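Alpha-glucosidase (Bacteroides thetaiotaomicron, PDB 5XFM) probably hydrolyses terminal beta-L-arabinopyranosides and alpha-galactosides, as a calcium-containing bifunctional member of glycoside hydrolase family 97. Local coordinates at residues W301-Q305 with A530-N534. The protein carries 1 engineered substitution. Numbering follows the deposited sequence.
Sequences WILWQ and ALAPN
In a TIM-barrel-type catalytic domain the first and last parallel strands are neighbours, and the segments that follow them can pack together beyond their C-terminal ends. Here helix 300-304 follows strand 295-299 and ends as Gln305 takes positive phi (57/-157), while irregular 530-534 follows strand 526-528. Register is set by Ile302 and Ala530, whose CA atoms are 6.2 Å apart. Trp304 and Ala530 each lose 57 Å² of surface to the contact, Leu303 43 Å². Ala530 (phi/psi -90/42, not extended) points its methyl toward the helix, CB lying 3.9 Å from CG2 of Ile302, and its carbonyl O is 3.2 Å from Leu303 CD1. Leu303, in an mt rotamer, also places CD1 4.1 Å from Ala532 CB. From Ala530 the chain runs extended through Leu531 (-78/165), whose side chain packs on helix 311-324, and Ala532 (-144/154). Trp304 (chi1 -67°, chi2 11°) extends to Ala532 and Pro533, with CZ2 3.7 Å from Pro533 CD; Tyr317 meets its ring edge-to-face and Arg500 adds a cation-pi contact. Side-chain packing is mainly apolar, and one water supplies a polar link: it accepts from Trp304 NE1 at 2.9 Å and donates to Asn534 OD1 at 2.5 Å, while Asn534 ND2 bonds Asp538 OD2.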
ATOM      1  N   TRP A 301       0.770 -21.226  -8.314  1.00 20.21           N
ATOM      2  CA  TRP A 301      -0.321 -20.732  -9.153  1.00 21.79           C
ATOM      3  C   TRP A 301       0.063 -19.575 -10.084  1.00 21.19           C
ATOM      4  O   TRP A 301      -0.531 -19.424 -11.135  1.00 20.59           O
ATOM      5  CB  TRP A 301      -1.512 -20.300  -8.290  1.00 21.97           C
ATOM      6  CG  TRP A 301      -2.646 -19.759  -9.106  1.00 24.65           C
ATOM      7  CD1 TRP A 301      -3.686 -20.463  -9.645  1.00 24.24           C
ATOM      8  CD2 TRP A 301      -2.836 -18.397  -9.504  1.00 25.23           C
ATOM      9  NE1 TRP A 301      -4.518 -19.620 -10.346  1.00 21.88           N
ATOM     10  CE2 TRP A 301      -4.014 -18.346 -10.275  1.00 29.58           C
ATOM     11  CE3 TRP A 301      -2.121 -17.214  -9.283  1.00 22.33           C
ATOM     12  CZ2 TRP A 301      -4.498 -17.157 -10.822  1.00 25.07           C
ATOM     13  CZ3 TRP A 301      -2.602 -16.037  -9.825  1.00 26.28           C
ATOM     14  CH2 TRP A 301      -3.779 -16.017 -10.584  1.00 26.40           C
ATOM     15  N   ILE A 302       0.997 -18.718  -9.691  1.00 25.40           N
ATOM     16  CA  ILE A 302       1.279 -17.548 -10.527  1.00 25.49           C
ATOM     17  C   ILE A 302       1.726 -17.956 -11.948  1.00 24.94           C
ATOM     18  O   ILE A 302       1.193 -17.452 -12.938  1.00 22.77           O
ATOM     19  CB  ILE A 302       2.325 -16.603  -9.871  1.00 16.37           C
ATOM     20  CG1 ILE A 302       2.633 -15.425 -10.794  1.00 22.64           C
ATOM     21  CG2 ILE A 302       3.603 -17.336  -9.479  1.00 20.00           C
ATOM     22  CD1 ILE A 302       1.419 -14.607 -11.153  1.00 22.71           C
ATOM     23  N   LEU A 303       2.644 -18.911 -12.050  1.00 25.71           N
ATOM     24  CA  LEU A 303       3.148 -19.335 -13.355  1.00 23.70           C
ATOM     25  C   LEU A 303       2.552 -20.646 -13.869  1.00 23.83           C
ATOM     26  O   LEU A 303       2.510 -20.872 -15.080  1.00 28.75           O
ATOM     27  CB  LEU A 303       4.673 -19.460 -13.301  1.00 27.03           C
ATOM     28  CG  LEU A 303       5.425 -18.136 -13.417  1.00 22.12           C
ATOM     29  CD1 LEU A 303       6.920 -18.352 -13.279  1.00 22.27           C
ATOM     30  CD2 LEU A 303       5.101 -17.490 -14.751  1.00 21.01           C
ATOM     31  N   TRP A 304       2.107 -21.512 -12.962  1.00 20.01           N
ATOM     32  CA  TRP A 304       1.576 -22.814 -13.355  1.00 23.32           C
ATOM     33  C   TRP A 304       0.044 -22.863 -13.263  1.00 24.43           C
ATOM     34  O   TRP A 304      -0.587 -23.818 -13.715  1.00 26.09           O
ATOM     35  CB  TRP A 304       2.207 -23.918 -12.507  1.00 17.28           C
ATOM     36  CG  TRP A 304       3.682 -24.110 -12.757  1.00 16.64           C
ATOM     37  CD1 TRP A 304       4.511 -23.289 -13.470  1.00 17.59           C
ATOM     38  CD2 TRP A 304       4.497 -25.196 -12.293  1.00 17.86           C
ATOM     39  NE1 TRP A 304       5.790 -23.795 -13.477  1.00 18.50           N
ATOM     40  CE2 TRP A 304       5.807 -24.966 -12.761  1.00 20.06           C
ATOM     41  CE3 TRP A 304       4.246 -26.340 -11.527  1.00 18.06           C
ATOM     42  CZ2 TRP A 304       6.861 -25.840 -12.491  1.00 19.06           C
ATOM     43  CZ3 TRP A 304       5.295 -27.202 -11.256  1.00 20.49           C
ATOM     44  CH2 TRP A 304       6.586 -26.950 -11.741  1.00 22.01           C
ATOM     45  N   GLN A 305      -0.532 -21.826 -12.666  1.00 17.94           N
ATOM     46  CA  GLN A 305      -1.982 -21.601 -12.622  1.00 23.78           C
ATOM     47  C   GLN A 305      -2.787 -22.751 -12.011  1.00 23.05           C
ATOM     48  O   GLN A 305      -2.254 -23.548 -11.235  1.00 26.34           O
ATOM     49  CB  GLN A 305      -2.497 -21.281 -14.026  1.00 22.65           C
ATOM     50  CG  GLN A 305      -1.884 -20.015 -14.622  1.00 19.94           C
ATOM     51  CD  GLN A 305      -2.383 -18.744 -13.961  1.00 26.00           C
ATOM     52  OE1 GLN A 305      -3.589 -18.520 -13.860  1.00 26.62           O
ATOM     53  NE2 GLN A 305      -1.454 -17.902 -13.504  1.00 28.79           N
ATOM     54  N   ALA A 530       7.433 -14.847  -7.887  1.00 24.52           N
ATOM     55  CA  ALA A 530       6.962 -15.654  -9.002  1.00 25.37           C
ATOM     56  C   ALA A 530       8.054 -16.558  -9.583  1.00 26.32           C
ATOM     57  O   ALA A 530       8.159 -16.712 -10.796  1.00 30.37           O
ATOM     58  CB  ALA A 530       6.404 -14.752 -10.082  1.00 29.77           C
ATOM     59  N   LEU A 531       8.846 -17.176  -8.716  1.00 23.89           N
ATOM     60  CA  LEU A 531       9.840 -18.141  -9.163  1.00 26.56           C
ATOM     61  C   LEU A 531       9.180 -19.484  -9.471  1.00 27.76           C
ATOM     62  O   LEU A 531       8.038 -19.729  -9.082  1.00 31.02           O
ATOM     63  CB  LEU A 531      10.938 -18.318  -8.112  1.00 25.40           C
ATOM     64  CG  LEU A 531      11.781 -17.089  -7.791  1.00 24.21           C
ATOM     65  CD1 LEU A 531      12.832 -17.416  -6.747  1.00 26.73           C
ATOM     66  CD2 LEU A 531      12.416 -16.544  -9.049  1.00 29.35           C
ATOM     67  N   ALA A 532       9.902 -20.344 -10.177  1.00 24.50           N
ATOM     68  CA  ALA A 532       9.438 -21.705 -10.455  1.00 24.44           C
ATOM     69  C   ALA A 532      10.634 -22.665 -10.433  1.00 21.41           C
ATOM     70  O   ALA A 532      11.765 -22.242 -10.659  1.00 20.58           O
ATOM     71  CB  ALA A 532       8.714 -21.755 -11.775  1.00 17.66           C
ATOM     72  N   PRO A 533      10.393 -23.954 -10.142  1.00 20.56           N
ATOM     73  CA  PRO A 533      11.495 -24.920 -10.012  1.00 23.22           C
ATOM     74  C   PRO A 533      12.456 -24.946 -11.205  1.00 21.68           C
ATOM     75  O   PRO A 533      13.678 -25.026 -11.020  1.00 23.28           O
ATOM     76  CB  PRO A 533      10.769 -26.263  -9.883  1.00 21.45           C
ATOM     77  CG  PRO A 533       9.426 -25.931  -9.354  1.00 24.83           C
ATOM     78  CD  PRO A 533       9.088 -24.538  -9.782  1.00 23.44           C
ATOM     79  N   ASN A 534      11.909 -24.850 -12.412  1.00 24.61           N
ATOM     80  CA  ASN A 534      12.719 -24.837 -13.627  1.00 24.07           C
ATOM     81  C   ASN A 534      13.747 -23.705 -13.659  1.00 29.64           C
ATOM     82  O   ASN A 534      14.722 -23.774 -14.410  1.00 33.98           O
ATOM     83  CB  ASN A 534      11.814 -24.755 -14.856  1.00 24.80           C
ATOM     84  CG  ASN A 534      10.884 -23.566 -14.815  1.00 23.82           C
ATOM     85  OD1 ASN A 534       9.875 -23.582 -14.113  1.00 21.46           O
ATOM     86  ND2 ASN A 534      11.207 -22.534 -15.580  1.00 25.54           N
TER
HETATM   87  O   HOH W   1       7.817 -22.455 -15.096  1.00 19.90           O